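Local coordinates for protein adenosine kinase, putative (Trypanosoma brucei, PDB 2XTB) that probably phosphorylates adenosine with ATP, in the presence of magnesium, to give AMP in the purine salvage pathway, at residues Q13-L18 with A142-S147; S169-T174 with N197-F202; N233-D238 with S251-T256; K132-V137 with K292-N297. All coordinates share one frame; numbering follows the deposited sequence.

Contact 1. Residues Q13-L18 with A142-S147; sequences QCNPLL and AANHLS. With KRM (4-[5-(4-phenoxyphenyl)-1H-pyrazol-3-yl]morpholine), chain B.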
# COMPACT_ATOMS: atom_id res chain seq x y z
N GLN A 13 -1.78 5.48 6.01
CA GLN A 13 -2.25 6.59 5.20
C GLN A 13 -1.97 6.33 3.73
O GLN A 13 -0.87 5.92 3.36
CB GLN A 13 -1.64 7.91 5.66
CG GLN A 13 -2.22 9.14 4.97
CD GLN A 13 -2.06 10.40 5.79
OE1 GLN A 13 -1.83 11.48 5.25
NE2 GLN A 13 -2.19 10.28 7.11
N CYS A 14 -2.98 6.57 2.90
CA CYS A 14 -2.87 6.35 1.46
C CYS A 14 -4.04 7.00 0.73
O CYS A 14 -4.87 7.70 1.33
CB CYS A 14 -2.81 4.85 1.15
SG CYS A 14 -2.25 4.45 -0.52
N ASN A 15 -4.10 6.76 -0.58
CA ASN A 15 -5.20 7.20 -1.43
C ASN A 15 -6.26 6.11 -1.58
O ASN A 15 -6.03 5.11 -2.26
CB ASN A 15 -4.65 7.62 -2.80
CG ASN A 15 -3.69 8.81 -2.73
OD1 ASN A 15 -3.50 9.40 -1.66
ND2 ASN A 15 -3.10 9.16 -3.86
N PRO A 16 -7.42 6.29 -0.92
CA PRO A 16 -8.46 5.25 -0.97
C PRO A 16 -9.24 5.26 -2.28
O PRO A 16 -9.80 6.28 -2.66
CB PRO A 16 -9.36 5.60 0.22
CG PRO A 16 -9.15 7.05 0.48
CD PRO A 16 -7.83 7.45 -0.11
N LEU A 17 -9.26 4.11 -2.95
CA LEU A 17 -10.04 3.94 -4.18
C LEU A 17 -11.01 2.79 -4.02
O LEU A 17 -10.69 1.78 -3.41
CB LEU A 17 -9.13 3.67 -5.38
CG LEU A 17 -7.94 4.59 -5.70
CD1 LEU A 17 -7.23 4.09 -6.94
CD2 LEU A 17 -8.35 6.04 -5.89
N LEU A 18 -12.22 2.94 -4.56
CA LEU A 18 -13.17 1.84 -4.60
C LEU A 18 -12.97 1.08 -5.90
O LEU A 18 -13.17 1.62 -6.98
CB LEU A 18 -14.61 2.35 -4.49
CG LEU A 18 -15.72 1.30 -4.36
CD1 LEU A 18 -15.78 0.73 -2.96
CD2 LEU A 18 -17.08 1.87 -4.75
N ALA A 142 -11.11 12.20 -5.09
CA ALA A 142 -11.10 12.75 -3.73
C ALA A 142 -9.79 12.49 -2.98
O ALA A 142 -9.36 13.33 -2.18
CB ALA A 142 -12.28 12.20 -2.93
N ALA A 143 -9.17 11.35 -3.26
CA ALA A 143 -7.94 10.93 -2.60
C ALA A 143 -6.84 12.00 -2.62
O ALA A 143 -6.12 12.16 -1.63
CB ALA A 143 -7.43 9.65 -3.23
N ASN A 144 -6.73 12.72 -3.73
CA ASN A 144 -5.75 13.80 -3.89
C ASN A 144 -6.05 15.07 -3.07
O ASN A 144 -5.19 15.93 -2.92
CB ASN A 144 -5.60 14.17 -5.36
CG ASN A 144 -4.75 13.18 -6.14
OD1 ASN A 144 -4.87 13.09 -7.36
ND2 ASN A 144 -3.89 12.45 -5.45
N HIS A 145 -7.28 15.16 -2.56
CA HIS A 145 -7.73 16.36 -1.86
C HIS A 145 -7.68 16.22 -0.34
O HIS A 145 -8.38 16.93 0.39
CB HIS A 145 -9.13 16.75 -2.33
CG HIS A 145 -9.17 17.16 -3.77
ND1 HIS A 145 -8.96 18.46 -4.17
CD2 HIS A 145 -9.35 16.44 -4.90
CE1 HIS A 145 -9.03 18.52 -5.49
NE2 HIS A 145 -9.27 17.31 -5.96
N LEU A 146 -6.82 15.32 0.13
CA LEU A 146 -6.54 15.21 1.55
C LEU A 146 -5.93 16.53 2.00
O LEU A 146 -4.99 17.04 1.39
CB LEU A 146 -5.60 14.03 1.83
CG LEU A 146 -5.40 13.59 3.29
CD1 LEU A 146 -6.71 13.11 3.91
CD2 LEU A 146 -4.34 12.50 3.36
N SER A 147 -6.51 17.10 3.05
CA SER A 147 -6.23 18.46 3.46
C SER A 147 -5.53 18.53 4.80
O SER A 147 -5.62 17.61 5.61
CB SER A 147 -7.53 19.26 3.52
OG SER A 147 -8.36 18.76 4.56
C24 KRM B . -3.47 5.16 -5.30
C23 KRM B . -3.31 3.82 -4.60
O22 KRM B . -3.60 2.77 -5.53
C21 KRM B . -2.60 2.69 -6.55
C20 KRM B . -2.62 3.96 -7.41
N19 KRM B . -2.68 5.14 -6.54
C16 KRM B . -2.02 6.30 -6.89
C15 KRM B . -1.55 6.60 -8.16
N17 KRM B . -1.82 7.28 -6.01
N18 KRM B . -1.15 8.27 -6.74
C14 KRM B . -0.99 7.87 -8.02
C11 KRM B . -0.31 8.69 -9.08
C10 KRM B . -0.26 8.27 -10.41
C9 KRM B . 0.37 9.06 -11.37
C12 KRM B . 0.27 9.91 -8.72
C13 KRM B . 0.90 10.70 -9.68
C8 KRM B . 0.96 10.28 -11.01
O7 KRM B . 1.59 11.09 -11.93
C6 KRM B . 2.15 10.65 -13.11
C1 KRM B . 1.48 10.87 -14.32
C5 KRM B . 3.38 9.99 -13.11
C4 KRM B . 3.94 9.55 -14.32
C3 KRM B . 3.27 9.77 -15.52
C2 KRM B . 2.04 10.43 -15.53
O HOH W 1 -6.35 10.51 0.50
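Ala143 O and Cys14 O both approach one water, which sits 2.7 Å from Ala143 O and 3.3 Å from Cys14 O. It can donate to both, but it has more acceptors in reach than protons, so the longer link is the less certain. Beside this water the methyl of Ala143 packs against residues 13-18: Asn15 CB lies 3.5 Å from Ala143 CB, and Pro16 CD meets the same methyl at 3.8 Å. In the ribokinase-like fold of this PfkB-family enzyme, residues 13-18 lead from the central sheet out to the smaller lid sheet, while 142-147 follow lid strand 133-139 on the way back to helix 148-152, so the contact lies where two connections between domain and lid pass each other. Asn15 belongs to the adenosine site. With chi1 at -63° its amide carbon is anti to the carbonyl carbon, and ND2 reaches the bound pyrazole, making a weak, bent hydrogen bond to N17 of the ligand (3.1 Å, N-H...N angle 129°); the ligand is bonded to Ser66 N as well. Farther along, the extended Gln13 side chain crosses Leu146 obliquely, its OE1 lying 3.3 Å from Leu146 CD2. Leu146 O accepts from His179 NE2, and Ser147, the N-cap of helix 148-152, has its OG hydrogen-bonded to Glu115 OE2.

Contact 2. Residues S169-T174 with N197-F202; sequences SGFTLT and NLSAPF. With KRM (4-[5-(4-phenoxyphenyl)-1H-pyrazol-3-yl]morpholine), chain B.
Phe171 holds its ring between Ser199 and the bound ligand. Over one face stands Ser199 CB, a CH-pi contact 3.9 Å from the ring centroid and 19° off the normal; over the opposite face lies the ligand's pyrazole, its C16 above the ring and offset toward the rim, its N17 3.3 Å from Phe171 CG. Phe202 comes in at the edge, with its CZ near the plane of the Phe171 ring and 3.8 Å from Phe171 CE2, the two side chains crossing at about a right angle. A chi1 of 70° sets Phe202 CG between its own backbone N and carbonyl carbon, and the ring turns one face to C5 of the ligand's outer phenyl, while its CZ reaches C10 of the inner phenyl at 3.6 Å. Both segments leave the C-terminal ends of neighbouring parallel strands, 165-169 and 193-197, paired at Ser169 and Asn197; in this Rossmann-like core that is where the substrate pocket opens, and Phe171 is one of its adenosine-binding residues. After the strands, a type I turn runs from Ser169 to Thr172, and Gly170 N donates to Ser199 OG (3.0 Å, 150°). The facing chain begins with an Asx turn, Asn197 OD1 accepting from Ser199 N at 3.1 Å.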
# COMPACT_ATOMS: atom_id res chain seq x y z
N SER A 169 2.27 4.59 1.96
CA SER A 169 2.64 4.27 0.59
C SER A 169 3.34 5.49 0.00
O SER A 169 3.19 6.60 0.51
CB SER A 169 1.40 3.90 -0.22
OG SER A 169 0.44 4.95 -0.17
N GLY A 170 4.11 5.28 -1.07
CA GLY A 170 4.81 6.37 -1.73
C GLY A 170 3.86 7.38 -2.35
O GLY A 170 4.24 8.53 -2.57
N PHE A 171 2.63 6.94 -2.60
CA PHE A 171 1.60 7.77 -3.23
C PHE A 171 1.17 8.97 -2.38
O PHE A 171 0.63 9.94 -2.91
CB PHE A 171 0.38 6.92 -3.58
CG PHE A 171 0.68 5.75 -4.49
CD1 PHE A 171 0.40 4.45 -4.09
CD2 PHE A 171 1.24 5.96 -5.75
CE1 PHE A 171 0.68 3.37 -4.93
CE2 PHE A 171 1.52 4.88 -6.60
CZ PHE A 171 1.23 3.59 -6.18
N THR A 172 1.42 8.89 -1.08
CA THR A 172 1.10 9.98 -0.15
C THR A 172 1.98 11.20 -0.38
O THR A 172 1.62 12.32 -0.02
CB THR A 172 1.25 9.54 1.31
OG1 THR A 172 2.58 9.02 1.52
CG2 THR A 172 0.24 8.46 1.66
N LEU A 173 3.14 10.96 -1.00
CA LEU A 173 4.11 12.00 -1.33
C LEU A 173 3.71 12.77 -2.60
O LEU A 173 4.21 13.87 -2.84
CB LEU A 173 5.50 11.39 -1.52
CG LEU A 173 6.03 10.49 -0.40
CD1 LEU A 173 7.03 9.48 -0.95
CD2 LEU A 173 6.64 11.29 0.73
N THR A 174 2.82 12.18 -3.39
CA THR A 174 2.29 12.84 -4.59
C THR A 174 1.19 13.83 -4.24
O THR A 174 0.88 14.73 -5.03
CB THR A 174 1.73 11.82 -5.61
OG1 THR A 174 0.64 11.11 -5.03
CG2 THR A 174 2.80 10.84 -6.05
N ASN A 197 6.43 2.42 1.74
CA ASN A 197 6.53 1.58 0.57
C ASN A 197 6.87 2.51 -0.57
O ASN A 197 6.17 3.51 -0.78
CB ASN A 197 5.20 0.89 0.31
CG ASN A 197 5.34 -0.35 -0.53
OD1 ASN A 197 5.79 -0.29 -1.68
ND2 ASN A 197 4.97 -1.49 0.03
N LEU A 198 7.94 2.22 -1.30
CA LEU A 198 8.33 3.06 -2.43
C LEU A 198 7.26 3.09 -3.53
O LEU A 198 7.26 4.00 -4.37
CB LEU A 198 9.70 2.64 -2.98
CG LEU A 198 10.90 2.87 -2.05
CD1 LEU A 198 12.18 2.37 -2.70
CD2 LEU A 198 11.04 4.35 -1.66
N SER A 199 6.37 2.10 -3.50
CA SER A 199 5.10 2.05 -4.24
C SER A 199 5.16 2.00 -5.78
O SER A 199 4.40 1.27 -6.40
CB SER A 199 4.14 3.15 -3.77
OG SER A 199 3.48 2.75 -2.59
N ALA A 200 6.06 2.79 -6.37
CA ALA A 200 6.20 2.86 -7.82
C ALA A 200 7.49 3.59 -8.22
O ALA A 200 7.90 4.53 -7.53
CB ALA A 200 5.00 3.56 -8.44
N PRO A 201 8.13 3.16 -9.32
CA PRO A 201 9.36 3.82 -9.79
C PRO A 201 9.23 5.34 -9.97
O PRO A 201 10.18 6.06 -9.65
CB PRO A 201 9.63 3.14 -11.14
CG PRO A 201 9.01 1.80 -11.01
CD PRO A 201 7.77 2.02 -10.19
N PHE A 202 8.08 5.81 -10.44
CA PHE A 202 7.92 7.24 -10.73
C PHE A 202 8.00 8.13 -9.48
O PHE A 202 8.24 9.33 -9.60
CB PHE A 202 6.64 7.52 -11.54
CG PHE A 202 5.36 7.32 -10.78
CD1 PHE A 202 4.86 8.32 -9.95
CD2 PHE A 202 4.64 6.14 -10.92
CE1 PHE A 202 3.67 8.14 -9.25
CE2 PHE A 202 3.44 5.95 -10.22
CZ PHE A 202 2.96 6.95 -9.39
C24 KRM B . -3.47 5.16 -5.30
C23 KRM B . -3.31 3.82 -4.60
O22 KRM B . -3.60 2.77 -5.53
C21 KRM B . -2.60 2.69 -6.55
C20 KRM B . -2.62 3.96 -7.41
N19 KRM B . -2.68 5.14 -6.54
C16 KRM B . -2.02 6.30 -6.89
C15 KRM B . -1.55 6.60 -8.16
N17 KRM B . -1.82 7.28 -6.01
N18 KRM B . -1.15 8.27 -6.74
C14 KRM B . -0.99 7.87 -8.02
C11 KRM B . -0.31 8.69 -9.08
C10 KRM B . -0.26 8.27 -10.41
C9 KRM B . 0.37 9.06 -11.37
C12 KRM B . 0.27 9.91 -8.72
C13 KRM B . 0.90 10.70 -9.68
C8 KRM B . 0.96 10.28 -11.01
O7 KRM B . 1.59 11.09 -11.93
C6 KRM B . 2.15 10.65 -13.11
C1 KRM B . 1.48 10.87 -14.32
C5 KRM B . 3.38 9.99 -13.11
C4 KRM B . 3.94 9.55 -14.32
C3 KRM B . 3.27 9.77 -15.52
C2 KRM B . 2.04 10.43 -15.53

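Contact 3. Residues N233-D238 with S251-T256; sequences NMMKWD and SEVPYT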
# COMPACT_ATOMS: atom_id res chain seq x y z
N ASN A 233 18.90 4.81 -9.00
CA ASN A 233 19.00 5.85 -10.03
C ASN A 233 18.85 7.24 -9.42
O ASN A 233 19.57 8.17 -9.80
CB ASN A 233 17.96 5.64 -11.14
CG ASN A 233 18.08 4.29 -11.82
OD1 ASN A 233 18.98 3.50 -11.52
ND2 ASN A 233 17.16 4.01 -12.74
N MET A 234 17.92 7.38 -8.48
CA MET A 234 17.71 8.62 -7.76
C MET A 234 18.96 9.01 -6.97
O MET A 234 19.36 10.18 -6.96
CB MET A 234 16.52 8.46 -6.80
CG MET A 234 16.09 9.74 -6.12
SD MET A 234 14.91 9.43 -4.81
CE MET A 234 15.99 8.95 -3.47
N MET A 235 19.56 8.01 -6.33
CA MET A 235 20.73 8.17 -5.48
C MET A 235 22.04 8.28 -6.25
O MET A 235 23.07 8.65 -5.68
CB MET A 235 20.83 6.99 -4.52
CG MET A 235 19.75 6.92 -3.44
SD MET A 235 19.62 8.44 -2.49
CE MET A 235 21.27 8.61 -1.82
N LYS A 236 21.99 7.97 -7.55
CA LYS A 236 23.18 7.89 -8.42
C LYS A 236 24.06 6.66 -8.13
O LYS A 236 25.27 6.67 -8.38
CB LYS A 236 24.00 9.19 -8.40
CG LYS A 236 23.27 10.42 -8.98
CD LYS A 236 23.11 10.32 -10.50
CE LYS A 236 22.11 11.36 -11.02
NZ LYS A 236 21.78 11.12 -12.46
N TRP A 237 23.43 5.60 -7.61
CA TRP A 237 24.10 4.32 -7.43
C TRP A 237 24.02 3.51 -8.73
O TRP A 237 23.03 2.83 -8.98
CB TRP A 237 23.46 3.52 -6.30
CG TRP A 237 23.43 4.20 -4.95
CD1 TRP A 237 24.32 5.13 -4.48
CD2 TRP A 237 22.50 3.95 -3.89
NE1 TRP A 237 23.98 5.50 -3.20
CE2 TRP A 237 22.87 4.79 -2.81
CE3 TRP A 237 21.38 3.12 -3.75
CZ2 TRP A 237 22.16 4.82 -1.61
CZ3 TRP A 237 20.68 3.15 -2.55
CH2 TRP A 237 21.07 3.99 -1.50
N ASP A 238 25.07 3.60 -9.54
CA ASP A 238 25.13 2.88 -10.81
C ASP A 238 25.35 1.39 -10.58
O ASP A 238 26.46 0.88 -10.72
CB ASP A 238 26.20 3.48 -11.73
CG ASP A 238 26.14 2.93 -13.15
OD1 ASP A 238 25.20 2.17 -13.47
OD2 ASP A 238 27.04 3.26 -13.96
N SER A 251 22.97 2.61 5.19
CA SER A 251 23.98 3.50 5.76
C SER A 251 24.28 4.76 4.94
O SER A 251 24.90 5.70 5.46
CB SER A 251 25.28 2.73 6.03
OG SER A 251 25.78 2.15 4.84
N GLU A 252 23.84 4.80 3.69
CA GLU A 252 24.13 5.95 2.82
C GLU A 252 22.89 6.81 2.54
O GLU A 252 22.99 7.87 1.92
CB GLU A 252 24.80 5.50 1.52
CG GLU A 252 26.19 4.91 1.74
CD GLU A 252 26.85 4.46 0.45
OE1 GLU A 252 26.46 4.96 -0.64
OE2 GLU A 252 27.77 3.62 0.52
N VAL A 253 21.73 6.35 3.01
CA VAL A 253 20.52 7.16 3.03
C VAL A 253 20.34 7.69 4.46
O VAL A 253 20.31 6.90 5.41
CB VAL A 253 19.26 6.37 2.57
CG1 VAL A 253 17.98 7.13 2.89
CG2 VAL A 253 19.34 6.06 1.09
N PRO A 254 20.22 9.03 4.61
CA PRO A 254 20.09 9.67 5.92
C PRO A 254 19.06 8.99 6.83
O PRO A 254 17.98 8.60 6.37
CB PRO A 254 19.64 11.09 5.56
CG PRO A 254 20.25 11.34 4.23
CD PRO A 254 20.20 10.02 3.51
N TYR A 255 19.41 8.84 8.10
CA TYR A 255 18.54 8.20 9.09
C TYR A 255 18.77 8.76 10.49
O TYR A 255 19.79 8.50 11.12
CB TYR A 255 18.75 6.68 9.09
CG TYR A 255 17.88 5.95 10.09
CD1 TYR A 255 16.49 5.95 9.98
CD2 TYR A 255 18.46 5.25 11.15
CE1 TYR A 255 15.70 5.28 10.90
CE2 TYR A 255 17.67 4.58 12.08
CZ TYR A 255 16.29 4.60 11.95
OH TYR A 255 15.51 3.94 12.86
N THR A 256 17.80 9.54 10.97
CA THR A 256 17.88 10.17 12.28
C THR A 256 17.08 9.42 13.35
O THR A 256 16.97 9.87 14.49
CB THR A 256 17.43 11.65 12.23
OG1 THR A 256 16.12 11.74 11.64
CG2 THR A 256 18.40 12.49 11.41
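The torsions of Trp237 and Val253 bring them together: a chi1 of -58° sets Trp237 CG anti to its carbonyl carbon and carries the indole across to the facing loop, while a chi1 of 168° on Val253 leaves CG2 beside its backbone N, pointing at the far end of the six-membered ring. Helix 225-235 ends here in a Schellman motif with Lys236, at positive phi, as the C-prime residue, and this reversal delivers Trp237 to the loop that follows helix 242-251. The site is plain packing at the periphery of the large domain, away from the substrate pockets. Trp237 CH2 lies 3.7 Å from Val253 CG2, the two side chains crossing at about a right angle. Within its own segment, Met235 CB sits over the centre of the indole, 3.4 Å above the plane. On the polar side, Glu252 OE1 comes within 3.6 Å of Trp237 NE1, with the carboxylate plane turned 84° from the indole, yet no hydrogen bond forms. That oxygen is instead engaged in a salt bridge with Arg248 NE, and the same arginine makes a cation-pi contact with Trp237, so one charged group fastens both partners. The Met235 side chain curls toward the loop, bringing its SD within 4.3 Å of Val253 CG2 and its CE to 4.2 Å from Glu252 O.

Contact 4. Residues K132-V137 with K292-N297; sequences KERTLV and KVIDMN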
# COMPACT_ATOMS: atom_id res chain seq x y z
N LYS A 132 -8.75 -14.42 -16.60
CA LYS A 132 -7.84 -14.17 -15.48
C LYS A 132 -6.91 -12.98 -15.75
O LYS A 132 -5.79 -12.91 -15.25
CB LYS A 132 -7.08 -15.44 -15.07
CG LYS A 132 -6.03 -15.96 -16.05
CD LYS A 132 -5.35 -17.21 -15.49
CE LYS A 132 -3.88 -17.28 -15.87
NZ LYS A 132 -3.16 -18.36 -15.13
N GLU A 133 -7.41 -12.03 -16.53
CA GLU A 133 -6.67 -10.82 -16.88
C GLU A 133 -7.45 -9.59 -16.44
O GLU A 133 -8.66 -9.50 -16.68
CB GLU A 133 -6.40 -10.79 -18.38
CG GLU A 133 -5.18 -9.97 -18.78
CD GLU A 133 -3.87 -10.63 -18.39
OE1 GLU A 133 -3.83 -11.88 -18.25
OE2 GLU A 133 -2.87 -9.89 -18.21
N ARG A 134 -6.77 -8.65 -15.81
CA ARG A 134 -7.41 -7.44 -15.29
C ARG A 134 -6.85 -6.17 -15.92
O ARG A 134 -5.63 -5.95 -15.94
CB ARG A 134 -7.30 -7.39 -13.76
CG ARG A 134 -8.34 -8.27 -13.05
CD ARG A 134 -7.88 -8.74 -11.67
NE ARG A 134 -8.83 -9.69 -11.08
CZ ARG A 134 -8.85 -11.00 -11.33
NH1 ARG A 134 -7.97 -11.55 -12.15
NH2 ARG A 134 -9.76 -11.77 -10.74
N THR A 135 -7.75 -5.35 -16.46
CA THR A 135 -7.39 -4.05 -17.04
C THR A 135 -7.90 -2.94 -16.13
O THR A 135 -9.09 -2.86 -15.84
CB THR A 135 -7.98 -3.89 -18.46
OG1 THR A 135 -7.56 -4.98 -19.28
CG2 THR A 135 -7.51 -2.58 -19.09
N LEU A 136 -6.98 -2.08 -15.69
CA LEU A 136 -7.31 -1.07 -14.68
C LEU A 136 -7.44 0.34 -15.24
O LEU A 136 -6.59 0.81 -16.00
CB LEU A 136 -6.32 -1.11 -13.51
CG LEU A 136 -6.08 -2.43 -12.77
CD1 LEU A 136 -5.18 -2.20 -11.56
CD2 LEU A 136 -7.38 -3.10 -12.34
N VAL A 137 -8.53 1.00 -14.85
CA VAL A 137 -8.77 2.41 -15.15
C VAL A 137 -9.02 3.13 -13.83
O VAL A 137 -10.08 2.96 -13.21
CB VAL A 137 -9.99 2.63 -16.07
CG1 VAL A 137 -9.93 4.00 -16.73
CG2 VAL A 137 -10.07 1.54 -17.12
N LYS A 292 -1.23 -21.22 -11.88
CA LYS A 292 -2.02 -21.09 -10.65
C LYS A 292 -2.09 -19.64 -10.18
O LYS A 292 -2.87 -19.31 -9.27
CB LYS A 292 -1.47 -22.01 -9.54
CG LYS A 292 -2.13 -23.39 -9.47
CD LYS A 292 -1.56 -24.35 -10.51
CE LYS A 292 -2.62 -25.33 -11.02
NZ LYS A 292 -3.11 -26.26 -9.97
N VAL A 293 -1.29 -18.78 -10.80
CA VAL A 293 -1.33 -17.34 -10.55
C VAL A 293 -2.57 -16.74 -11.22
O VAL A 293 -2.71 -16.80 -12.45
CB VAL A 293 -0.05 -16.63 -11.08
CG1 VAL A 293 -0.13 -15.12 -10.89
CG2 VAL A 293 1.19 -17.19 -10.41
N ILE A 294 -3.48 -16.18 -10.41
CA ILE A 294 -4.66 -15.49 -10.94
C ILE A 294 -4.24 -14.13 -11.51
O ILE A 294 -4.46 -13.86 -12.69
CB ILE A 294 -5.81 -15.36 -9.89
CG1 ILE A 294 -6.41 -16.73 -9.53
CG2 ILE A 294 -6.90 -14.38 -10.36
CD1 ILE A 294 -7.16 -17.45 -10.66
N ASP A 295 -3.65 -13.29 -10.66
CA ASP A 295 -2.99 -12.05 -11.11
C ASP A 295 -2.07 -11.46 -10.04
O ASP A 295 -2.34 -11.55 -8.84
CB ASP A 295 -4.00 -10.99 -11.57
CG ASP A 295 -3.42 -10.04 -12.63
OD1 ASP A 295 -2.20 -10.10 -12.90
OD2 ASP A 295 -4.19 -9.23 -13.19
N MET A 296 -0.99 -10.85 -10.51
CA MET A 296 -0.00 -10.20 -9.65
C MET A 296 -0.49 -8.85 -9.09
O MET A 296 0.28 -8.10 -8.49
CB MET A 296 1.31 -10.01 -10.42
CG MET A 296 2.03 -11.31 -10.76
SD MET A 296 2.99 -11.98 -9.38
CE MET A 296 4.49 -11.00 -9.47
N ASN A 297 -1.78 -8.56 -9.30
CA ASN A 297 -2.42 -7.35 -8.76
C ASN A 297 -2.30 -7.27 -7.24
O ASN A 297 -2.80 -8.14 -6.53
CB ASN A 297 -3.89 -7.30 -9.16
CG ASN A 297 -4.09 -6.89 -10.60
OD1 ASN A 297 -3.49 -5.93 -11.09
ND2 ASN A 297 -4.96 -7.61 -11.30
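Lys132 NZ donates to Val293 O at 3.1 Å, the hydrogen bond that joins the two segments; the ammonium stands at a C=O...N angle of 153°, tilted 25° out of the carbonyl plane. The neighbouring approach of Lys132 O to Ile294 O pairs two acceptors and is no bond. Arg134 crosses Ile294 at a slant, its chain extended from CG to NE and its NH1 3.5 Å from Ile294 CG2. Its charge is only loosely matched by Asp295: NH1 is 4.6 Å from OD2, beyond a salt bridge, so any attraction is probably weak. Lid strand 133-139 here meets the loop at the surface, with Gln290 of the ADP site near Val293 and Asp19 of the adenosine site near Leu136; the loop runs into helix 299-312 through a sequence consistent with the PfkB signature, which includes Gly300 of the ADP site and Asp301, the predicted proton acceptor. The other carboxylate oxygen of Asp295, OD1, takes a weak, bent bond from Met296 N within its own loop at 2.8 Å. Asn297 lies against the aliphatic part of Arg134, with ND2 3.2 Å from CD and the amide plane 70° from the guanidinium, and its OD1 meets Leu136 CD1 at 4.1 Å.

Overall arrangement
From the N terminus, residues 13-18 leave the central sheet for the lid, and contact 1 closes the first long loop when the chain returns at 142-147. Before that return, 132-137 has opened contact 4, which closes only at 292-297; contacts 1 and 4 therefore cross, both involving the lid sheet. Inside the loop of contact 4 lie contact 2, closed at 197-202, and then contact 3, closed at 251-256, in series. Contacts 1 and 2 touch each other and share the ligand, contact 3 packs the periphery of the large domain about 17 Å from contact 2 between centres, and contact 4 joins lid to large domain across the cleft.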